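Local structure of ribonucleoside-diphosphate reductase subunit beta (Streptococcus sanguinis, 4N83) at residues Asp80-Thr83 with Ala84-Ala88; Asn125-Pro128 with Tyr129-Lys132; Leu225-Leu228 with Tyr229-Glu233. The protein carries a dimanganese(II) centre and, as the beta subunit of a class Ib ribonucleotide reductase, probably takes part in converting ribonucleotides into the deoxyribonucleotides needed for DNA synthesis. All blocks are in the same frame, centred on the assembly; numbering follows the deposited sequence.

Interaction 1 (Asp80-Thr83 with Ala84-Ala88)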
ATOM      1  N   ASP A  80     -10.368   9.389  -6.905  1.00 92.61           N
ATOM      2  CA  ASP A  80     -10.800   9.622  -8.283  1.00 91.92           C
ATOM      3  C   ASP A  80     -10.503   8.394  -9.141  1.00 88.78           C
ATOM      4  O   ASP A  80      -9.854   8.485 -10.185  1.00 87.37           O
ATOM      5  CB  ASP A  80     -10.098  10.859  -8.834  1.00 92.83           C
ATOM      6  CG  ASP A  80     -10.165  12.028  -7.878  1.00 94.73           C
ATOM      7  OD1 ASP A  80     -11.281  12.523  -7.618  1.00 96.64           O
ATOM      8  OD2 ASP A  80      -9.104  12.446  -7.375  1.00 95.01           O
ATOM      9  N   VAL A  81     -11.007   7.251  -8.686  1.00 87.50           N
ATOM     10  CA  VAL A  81     -10.743   5.953  -9.313  1.00 85.37           C
ATOM     11  C   VAL A  81     -11.792   5.628 -10.377  1.00 84.72           C
ATOM     12  O   VAL A  81     -12.962   5.988 -10.235  1.00 86.73           O
ATOM     13  CB  VAL A  81     -10.661   4.836  -8.232  1.00 84.69           C
ATOM     14  CG1 VAL A  81     -11.467   3.596  -8.609  1.00 83.86           C
ATOM     15  CG2 VAL A  81      -9.209   4.477  -7.953  1.00 83.63           C
ATOM     16  N   ARG A  82     -11.361   4.945 -11.438  1.00 82.13           N
ATOM     17  CA  ARG A  82     -12.253   4.518 -12.516  1.00 81.11           C
ATOM     18  C   ARG A  82     -12.692   3.074 -12.292  1.00 79.40           C
ATOM     19  O   ARG A  82     -13.887   2.788 -12.209  1.00 79.99           O
ATOM     20  CB  ARG A  82     -11.559   4.652 -13.876  1.00 80.22           C
ATOM     21  CG  ARG A  82     -11.007   6.041 -14.162  1.00 81.11           C
ATOM     22  CD  ARG A  82     -10.375   6.117 -15.542  1.00 80.92           C
ATOM     23  NE  ARG A  82     -11.366   5.999 -16.613  1.00 82.13           N
ATOM     24  CZ  ARG A  82     -12.078   7.005 -17.123  1.00 83.56           C
ATOM     25  NH1 ARG A  82     -11.934   8.252 -16.676  1.00 84.56           N
ATOM     26  NH2 ARG A  82     -12.948   6.762 -18.098  1.00 83.95           N
ATOM     27  N   THR A  83     -11.716   2.175 -12.191  1.00 77.12           N
ATOM     28  CA  THR A  83     -11.971   0.749 -11.993  1.00 75.82           C
ATOM     29  C   THR A  83     -11.564   0.338 -10.580  1.00 74.98           C
ATOM     30  O   THR A  83     -10.704   0.969  -9.973  1.00 75.25           O
ATOM     31  CB  THR A  83     -11.179  -0.107 -13.002  1.00 74.60           C
ATOM     32  OG1 THR A  83      -9.793  -0.138 -12.633  1.00 73.35           O
ATOM     33  CG2 THR A  83     -11.312   0.453 -14.415  1.00 74.54           C
ATOM     34  N   ALA A  84     -12.169  -0.733 -10.072  1.00 74.12           N
ATOM     35  CA  ALA A  84     -11.832  -1.254  -8.742  1.00 73.45           C
ATOM     36  C   ALA A  84     -10.360  -1.654  -8.651  1.00 71.71           C
ATOM     37  O   ALA A  84      -9.726  -1.497  -7.606  1.00 71.64           O
ATOM     38  CB  ALA A  84     -12.718  -2.442  -8.398  1.00 73.73           C
ATOM     39  N   HIS A  85      -9.827  -2.154  -9.764  1.00 70.43           N
ATOM     40  CA  HIS A  85      -8.450  -2.645  -9.835  1.00 68.79           C
ATOM     41  C   HIS A  85      -7.453  -1.497  -9.734  1.00 68.95           C
ATOM     42  O   HIS A  85      -6.366  -1.661  -9.183  1.00 68.61           O
ATOM     43  CB  HIS A  85      -8.226  -3.417 -11.140  1.00 67.31           C
ATOM     44  CG  HIS A  85      -9.375  -4.298 -11.524  1.00 67.04           C
ATOM     45  ND1 HIS A  85     -10.314  -3.926 -12.461  1.00 67.24           N
ATOM     46  CD2 HIS A  85      -9.750  -5.521 -11.080  1.00 66.92           C
ATOM     47  CE1 HIS A  85     -11.211  -4.886 -12.588  1.00 67.59           C
ATOM     48  NE2 HIS A  85     -10.892  -5.865 -11.761  1.00 67.40           N
ATOM     49  N   GLU A  86      -7.834  -0.340 -10.268  1.00 69.88           N
ATOM     50  CA  GLU A  86      -7.021   0.874 -10.180  1.00 69.83           C
ATOM     51  C   GLU A  86      -6.755   1.278  -8.729  1.00 70.08           C
ATOM     52  O   GLU A  86      -5.654   1.715  -8.399  1.00 69.45           O
ATOM     53  CB  GLU A  86      -7.707   2.021 -10.930  1.00 70.77           C
ATOM     54  CG  GLU A  86      -6.928   3.327 -10.949  1.00 71.30           C
ATOM     55  CD  GLU A  86      -7.561   4.385 -11.837  1.00 72.23           C
ATOM     56  OE1 GLU A  86      -8.626   4.116 -12.434  1.00 72.97           O
ATOM     57  OE2 GLU A  86      -6.990   5.490 -11.940  1.00 72.65           O
ATOM     58  N   GLU A  87      -7.761   1.132  -7.870  1.00 71.10           N
ATOM     59  CA  GLU A  87      -7.601   1.434  -6.450  1.00 72.00           C
ATOM     60  C   GLU A  87      -6.594   0.482  -5.809  1.00 70.89           C
ATOM     61  O   GLU A  87      -5.771   0.900  -4.996  1.00 70.82           O
ATOM     62  CB  GLU A  87      -8.946   1.371  -5.715  1.00 73.85           C
ATOM     63  CG  GLU A  87      -8.890   1.916  -4.291  1.00 75.29           C
ATOM     64  CD  GLU A  87     -10.239   2.371  -3.748  1.00 77.18           C
ATOM     65  OE1 GLU A  87     -11.243   2.332  -4.491  1.00 77.87           O
ATOM     66  OE2 GLU A  87     -10.293   2.774  -2.567  1.00 78.17           O
ATOM     67  N   ALA A  88      -6.657  -0.793  -6.190  1.00 70.47           N
ATOM     68  CA  ALA A  88      -5.680  -1.787  -5.737  1.00 69.73           C
ATOM     69  C   ALA A  88      -4.267  -1.412  -6.191  1.00 68.34           C
ATOM     70  O   ALA A  88      -3.325  -1.454  -5.399  1.00 68.08           O
ATOM     71  CB  ALA A  88      -6.052  -3.174  -6.242  1.00 69.30           C
TER

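Interaction 2 (Asn125-Pro128 with Tyr129-Lys132)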
ATOM      1  N   ASN A 125      13.363  20.426   6.474  1.00121.84           N
ATOM      2  CA  ASN A 125      12.084  20.858   7.040  1.00123.29           C
ATOM      3  C   ASN A 125      11.957  22.381   7.173  1.00125.90           C
ATOM      4  O   ASN A 125      10.863  22.889   7.427  1.00127.07           O
ATOM      5  CB  ASN A 125      11.859  20.198   8.406  1.00123.05           C
ATOM      6  CG  ASN A 125      11.759  18.683   8.319  1.00120.95           C
ATOM      7  OD1 ASN A 125      11.327  18.131   7.304  1.00118.90           O
ATOM      8  ND2 ASN A 125      12.156  18.001   9.388  1.00120.63           N
ATOM      9  N   THR A 126      13.068  23.100   7.007  1.00127.17           N
ATOM     10  CA  THR A 126      13.081  24.565   7.087  1.00129.96           C
ATOM     11  C   THR A 126      13.627  25.210   5.805  1.00129.58           C
ATOM     12  O   THR A 126      14.128  26.336   5.832  1.00130.58           O
ATOM     13  CB  THR A 126      13.923  25.045   8.288  1.00131.76           C
ATOM     14  OG1 THR A 126      15.280  24.612   8.130  1.00131.67           O
ATOM     15  CG2 THR A 126      13.363  24.496   9.595  1.00131.67           C
ATOM     16  N   ASN A 127      13.518  24.497   4.688  1.00127.97           N
ATOM     17  CA  ASN A 127      13.992  24.991   3.398  1.00128.65           C
ATOM     18  C   ASN A 127      12.968  25.961   2.793  1.00130.90           C
ATOM     19  O   ASN A 127      11.772  25.674   2.810  1.00130.29           O
ATOM     20  CB  ASN A 127      14.227  23.807   2.453  1.00126.63           C
ATOM     21  CG  ASN A 127      15.041  24.178   1.222  1.00126.44           C
ATOM     22  OD1 ASN A 127      14.731  25.140   0.521  1.00127.90           O
ATOM     23  ND2 ASN A 127      16.076  23.397   0.940  1.00125.09           N
ATOM     24  N   PRO A 128      13.428  27.119   2.272  1.00134.05           N
ATOM     25  CA  PRO A 128      12.518  28.032   1.563  1.00135.74           C
ATOM     26  C   PRO A 128      11.922  27.459   0.272  1.00134.22           C
ATOM     27  O   PRO A 128      10.759  27.723  -0.036  1.00134.81           O
ATOM     28  CB  PRO A 128      13.409  29.237   1.231  1.00137.83           C
ATOM     29  CG  PRO A 128      14.532  29.174   2.203  1.00138.30           C
ATOM     30  CD  PRO A 128      14.761  27.717   2.466  1.00135.61           C
ATOM     31  N   TYR A 129      12.715  26.688  -0.471  1.00132.07           N
ATOM     32  CA  TYR A 129      12.291  26.151  -1.766  1.00129.84           C
ATOM     33  C   TYR A 129      11.402  24.919  -1.616  1.00127.39           C
ATOM     34  O   TYR A 129      10.301  24.876  -2.165  1.00127.13           O
ATOM     35  CB  TYR A 129      13.507  25.793  -2.624  1.00129.04           C
ATOM     36  CG  TYR A 129      14.453  26.947  -2.865  1.00131.32           C
ATOM     37  CD1 TYR A 129      14.154  27.934  -3.800  1.00132.86           C
ATOM     38  CD2 TYR A 129      15.650  27.052  -2.160  1.00131.99           C
ATOM     39  CE1 TYR A 129      15.019  28.994  -4.026  1.00134.77           C
ATOM     40  CE2 TYR A 129      16.521  28.106  -2.378  1.00133.97           C
ATOM     41  CZ  TYR A 129      16.201  29.073  -3.311  1.00135.24           C
ATOM     42  OH  TYR A 129      17.063  30.122  -3.532  1.00136.97           O
ATOM     43  N   LEU A 130      11.886  23.927  -0.871  1.00125.34           N
ATOM     44  CA  LEU A 130      11.198  22.637  -0.731  1.00123.20           C
ATOM     45  C   LEU A 130       9.823  22.769  -0.076  1.00122.90           C
ATOM     46  O   LEU A 130       8.861  22.139  -0.516  1.00120.68           O
ATOM     47  CB  LEU A 130      12.051  21.653   0.080  1.00122.57           C
ATOM     48  CG  LEU A 130      13.428  21.277  -0.476  1.00121.74           C
ATOM     49  CD1 LEU A 130      14.243  20.547   0.580  1.00121.08           C
ATOM     50  CD2 LEU A 130      13.296  20.434  -1.735  1.00120.01           C
ATOM     51  N   GLN A 131       9.743  23.581   0.977  1.00124.53           N
ATOM     52  CA  GLN A 131       8.481  23.813   1.688  1.00125.51           C
ATOM     53  C   GLN A 131       7.449  24.505   0.802  1.00127.01           C
ATOM     54  O   GLN A 131       6.265  24.173   0.851  1.00127.20           O
ATOM     55  CB  GLN A 131       8.712  24.647   2.954  1.00126.61           C
ATOM     56  CG  GLN A 131       9.482  23.922   4.048  1.00125.01           C
ATOM     57  CD  GLN A 131       8.696  22.777   4.664  1.00123.13           C
ATOM     58  OE1 GLN A 131       7.478  22.863   4.828  1.00122.95           O
ATOM     59  NE2 GLN A 131       9.389  21.698   5.012  1.00121.15           N
ATOM     60  N   LYS A 132       7.903  25.463  -0.003  1.00128.51           N
ATOM     61  CA  LYS A 132       7.027  26.154  -0.951  1.00130.18           C
ATOM     62  C   LYS A 132       6.689  25.222  -2.117  1.00129.65           C
ATOM     63  O   LYS A 132       5.557  25.210  -2.603  1.00130.04           O
ATOM     64  CB  LYS A 132       7.688  27.445  -1.454  1.00131.47           C
ATOM     65  CG  LYS A 132       6.716  28.559  -1.823  1.00133.51           C
ATOM     66  CD  LYS A 132       6.205  28.438  -3.249  1.00132.90           C
ATOM     67  CE  LYS A 132       5.255  29.573  -3.600  1.00135.04           C
ATOM     68  NZ  LYS A 132       3.947  29.462  -2.896  1.00135.48           N
TER

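Interaction 3 (Leu225-Leu228 with Tyr229-Glu233)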
ATOM      1  N   LEU A 225       3.806  24.229 -14.905  1.00131.59           N
ATOM      2  CA  LEU A 225       5.102  23.726 -15.364  1.00131.15           C
ATOM      3  C   LEU A 225       6.194  24.783 -15.201  1.00132.17           C
ATOM      4  O   LEU A 225       7.235  24.515 -14.599  1.00131.90           O
ATOM      5  CB  LEU A 225       5.013  23.268 -16.829  1.00131.43           C
ATOM      6  CG  LEU A 225       6.056  22.247 -17.316  1.00130.58           C
ATOM      7  CD1 LEU A 225       5.591  21.579 -18.603  1.00129.75           C
ATOM      8  CD2 LEU A 225       7.431  22.874 -17.514  1.00131.48           C
ATOM      9  N   TYR A 226       5.949  25.981 -15.729  1.00133.64           N
ATOM     10  CA  TYR A 226       6.931  27.072 -15.671  1.00134.27           C
ATOM     11  C   TYR A 226       7.201  27.566 -14.244  1.00134.27           C
ATOM     12  O   TYR A 226       8.330  27.938 -13.924  1.00133.14           O
ATOM     13  CB  TYR A 226       6.498  28.248 -16.561  1.00136.55           C
ATOM     14  CG  TYR A 226       6.833  28.070 -18.028  1.00135.88           C
ATOM     15  CD1 TYR A 226       8.135  28.247 -18.491  1.00135.91           C
ATOM     16  CD2 TYR A 226       5.849  27.735 -18.957  1.00134.71           C
ATOM     17  CE1 TYR A 226       8.448  28.090 -19.832  1.00135.05           C
ATOM     18  CE2 TYR A 226       6.153  27.576 -20.299  1.00133.84           C
ATOM     19  CZ  TYR A 226       7.453  27.753 -20.731  1.00133.88           C
ATOM     20  OH  TYR A 226       7.760  27.597 -22.062  1.00132.84           O
ATOM     21  N   THR A 227       6.171  27.569 -13.398  1.00134.85           N
ATOM     22  CA  THR A 227       6.313  27.999 -12.002  1.00136.31           C
ATOM     23  C   THR A 227       7.182  27.028 -11.202  1.00136.52           C
ATOM     24  O   THR A 227       8.029  27.454 -10.412  1.00137.27           O
ATOM     25  CB  THR A 227       4.945  28.128 -11.297  1.00135.70           C
ATOM     26  OG1 THR A 227       4.069  28.941 -12.086  1.00136.81           O
ATOM     27  CG2 THR A 227       5.102  28.752  -9.913  1.00136.43           C
ATOM     28  N   LEU A 228       6.957  25.730 -11.405  1.00135.88           N
ATOM     29  CA  LEU A 228       7.755  24.685 -10.757  1.00134.08           C
ATOM     30  C   LEU A 228       9.179  24.644 -11.304  1.00133.88           C
ATOM     31  O   LEU A 228      10.116  24.336 -10.571  1.00133.44           O
ATOM     32  CB  LEU A 228       7.097  23.312 -10.931  1.00131.77           C
ATOM     33  CG  LEU A 228       5.799  23.087 -10.151  1.00132.04           C
ATOM     34  CD1 LEU A 228       5.064  21.864 -10.678  1.00130.52           C
ATOM     35  CD2 LEU A 228       6.074  22.948  -8.662  1.00132.16           C
ATOM     36  N   TYR A 229       9.329  24.948 -12.592  1.00134.77           N
ATOM     37  CA  TYR A 229      10.643  25.012 -13.235  1.00135.51           C
ATOM     38  C   TYR A 229      11.465  26.198 -12.725  1.00136.50           C
ATOM     39  O   TYR A 229      12.664  26.063 -12.474  1.00136.30           O
ATOM     40  CB  TYR A 229      10.485  25.093 -14.758  1.00136.82           C
ATOM     41  CG  TYR A 229      11.783  25.301 -15.511  1.00138.92           C
ATOM     42  CD1 TYR A 229      12.778  24.327 -15.508  1.00138.10           C
ATOM     43  CD2 TYR A 229      12.011  26.469 -16.236  1.00141.84           C
ATOM     44  CE1 TYR A 229      13.965  24.513 -16.198  1.00138.93           C
ATOM     45  CE2 TYR A 229      13.194  26.665 -16.929  1.00142.58           C
ATOM     46  CZ  TYR A 229      14.167  25.685 -16.907  1.00141.03           C
ATOM     47  OH  TYR A 229      15.341  25.879 -17.595  1.00141.68           O
ATOM     48  N   GLU A 230      10.815  27.350 -12.571  1.00137.12           N
ATOM     49  CA  GLU A 230      11.486  28.564 -12.101  1.00138.01           C
ATOM     50  C   GLU A 230      11.950  28.416 -10.650  1.00137.76           C
ATOM     51  O   GLU A 230      13.062  28.818 -10.307  1.00137.61           O
ATOM     52  CB  GLU A 230      10.564  29.780 -12.247  1.00139.92           C
ATOM     53  CG  GLU A 230      11.283  31.119 -12.173  1.00141.97           C
ATOM     54  CD  GLU A 230      10.409  32.285 -12.598  1.00143.64           C
ATOM     55  OE1 GLU A 230       9.174  32.209 -12.425  1.00143.24           O
ATOM     56  OE2 GLU A 230      10.959  33.285 -13.105  1.00145.28           O
ATOM     57  N   ASN A 231      11.097  27.836  -9.809  1.00137.51           N
ATOM     58  CA  ASN A 231      11.461  27.531  -8.419  1.00137.73           C
ATOM     59  C   ASN A 231      12.545  26.455  -8.310  1.00137.11           C
ATOM     60  O   ASN A 231      13.347  26.477  -7.375  1.00137.48           O
ATOM     61  CB  ASN A 231      10.228  27.111  -7.606  1.00136.41           C
ATOM     62  CG  ASN A 231       9.522  28.292  -6.964  1.00137.83           C
ATOM     63  OD1 ASN A 231      10.085  28.968  -6.104  1.00137.95           O
ATOM     64  ND2 ASN A 231       8.281  28.540  -7.373  1.00138.08           N
ATOM     65  N   GLU A 232      12.564  25.522  -9.261  1.00136.81           N
ATOM     66  CA  GLU A 232      13.574  24.460  -9.281  1.00135.93           C
ATOM     67  C   GLU A 232      14.944  25.018  -9.662  1.00135.20           C
ATOM     68  O   GLU A 232      15.968  24.543  -9.170  1.00134.02           O
ATOM     69  CB  GLU A 232      13.178  23.338 -10.249  1.00135.28           C
ATOM     70  CG  GLU A 232      13.819  21.991  -9.941  1.00134.40           C
ATOM     71  CD  GLU A 232      13.279  21.347  -8.672  1.00134.58           C
ATOM     72  OE1 GLU A 232      12.093  21.564  -8.338  1.00135.47           O
ATOM     73  OE2 GLU A 232      14.042  20.613  -8.008  1.00134.71           O
ATOM     74  N   GLU A 233      14.956  26.021 -10.538  1.00135.71           N
ATOM     75  CA  GLU A 233      16.191  26.726 -10.892  1.00137.10           C
ATOM     76  C   GLU A 233      16.782  27.476  -9.691  1.00138.10           C
ATOM     77  O   GLU A 233      17.992  27.699  -9.630  1.00138.57           O
ATOM     78  CB  GLU A 233      15.949  27.688 -12.063  1.00138.44           C
ATOM     79  CG  GLU A 233      15.809  26.992 -13.411  1.00136.68           C
ATOM     80  CD  GLU A 233      15.400  27.935 -14.529  1.00137.12           C
ATOM     81  OE1 GLU A 233      14.394  28.659 -14.369  1.00137.60           O
ATOM     82  OE2 GLU A 233      16.077  27.943 -15.579  1.00136.03           O
TER

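Interaction 1 (Asp80-Thr83 with Ala84-Ala88)
Thr83 and Glu86 illustrate how a helix start is held by bonds running in both directions. Thr83 occupies the N-cap of helix 84-111, and its OG1 accepts from Glu86 N at 3.1 Å. A weak bond from the same N-H to Thr83 O accompanies it. Chi1 of 74° sets the hydroxyl between the backbone N and the carbonyl carbon, facing the first helical turn, while the side chains of Thr83 and Glu86 meet at about a right angle. Glu86 answers with its carboxylate: with CG anti to the backbone N (chi1 -178°) and the chain extended beyond it, the side chain runs back along the loop until OE1 accepts a hydrogen bond from Arg82 N at 3.0 Å, from above the carboxylate plane. A classical capping box would return this bond to the N-cap residue itself; here it lands one residue earlier. Alongside, Val81 CG2 rests 3.8 Å from Glu87 CB and also touches Glu86 CG.

Farther out, Thr83 OG1 is hydrogen-bonded to Asp18 OD2, and the guanidinium of Arg82 leads away to a salt bridge with Glu208. Lys201 forms a long, weak ion pair with Glu86 OE1. The chemistry thus pairs an anionic side chain with the amino end of a helix, where the backbone N-H groups of the first turn and the nearby lysine would be expected to favour the ionised carboxylate.

Interaction 2 (Asn125-Pro128 with Tyr129-Lys132)
Asn127 grips the first turn of helix 128-143 from its N-cap position, meeting Tyr129 and Leu130 with different atoms of one short side chain. It begins as a hydrocarbon contact: CB lies 3.8 Å from Leu130 CD1. With CG anti to the backbone N (chi1 -166°), the amide is carried over the start of the helix, and CG itself reaches Leu130 CG at 3.7 Å. At the tip the two branches part company. OD1 accepts from Tyr129 N at 2.7 Å, with the donor tilted only 17° from the carbonyl plane; this is the bond that defines an Asx turn. The same oxygen takes a second, weak bond from Leu130 N at 3.4 Å and also lies at the edge of the Tyr129 ring, close to its plane. On the other branch, Asn127 ND2 packs on Leu130 CD1 at 3.4 Å; one branch is thus bonded to the backbone while the other lies against the leucine side chain.

The backbone of Asn127 contributes as well, since its O accepts a weak bond from Gln131 N. Pro128, placed directly after the cap, needs no acceptor for its own nitrogen, which has no hydrogen to offer. Gln131 bends at chi2 and brings its amide beside Asn125 O, but its polar atoms bond across the dimer: OE1 to Tyr4 N and NE2 to Tyr5 O of the second subunit, while Asn125 OD1 pairs with Ala7 N of that chain. Within the all-helical subunit, this turn between helix 114-124 and helix 128-143 packs on Tyr235 of helix 211-240, which touches Asn127, Tyr129 and Leu130, and on Leu64 of helix 49-78, which touches Asn125, Leu130 and Gln131.

Interaction 3 (Leu225-Leu228 with Tyr229-Glu233)
Thr227 and Asn231, one turn apart on helix 211-240 of this ferritin-like helical bundle, show an alpha-helical carbonyl serving two donors. Thr227 O accepts from Asn231 N at 3.1 Å and from Asn231 ND2 at 3.2 Å, the two N-H groups arriving from opposite faces of the carbonyl plane. The side-chain bond, from ND2, is the more bent, with an N-H...O angle of 141°. Beside it the side chains of Thr227 and Asn231 run the same way, methyl CG2 next to ND2, while Thr227 OG1 turns back to Asp223 O.

Regular backbone bonds satisfy the rest of the turn. Leu225 O accepts from Tyr229 N at 2.9 Å, Tyr226 O from Glu230 N, and Leu228 O from Glu232 N. The polar ends find partners outside this turn: Glu232 OE2 is hydrogen-bonded to Ser163 OG and forms a long, weak ion pair with Lys133, and Tyr229 OH bonds to Arg254 NH1. Leu225 and Leu228 pack against helix 148-160. With CG anti to the backbone N (chi1 174°), the Tyr229 ring stands where Glu233 CD lies 3.4 Å above one of its faces, nearer the edge of the ring than its centre.

Interactions 2 and 3 are neighbours, with centres 14 Å apart; they meet where the Tyr129 ring of one packs on the backbone of the other, Tyr129 CD1 lying 3.9 Å from Asn231 O. Interaction 1 is remote, its centre about 33 Å from that of interaction 2 and about 31 Å from that of interaction 3. It resembles interaction 2 in being a capped helix start that touches the second subunit, whereas interaction 3 is mid-helix. None reaches the metals: the side chains of Glu86, Leu130 and Glu232 lie about 12, 14 and 14 Å from a manganese ion, and the side chain of Leu130 is about 11 Å from that of Tyr104, the predicted active-site residue.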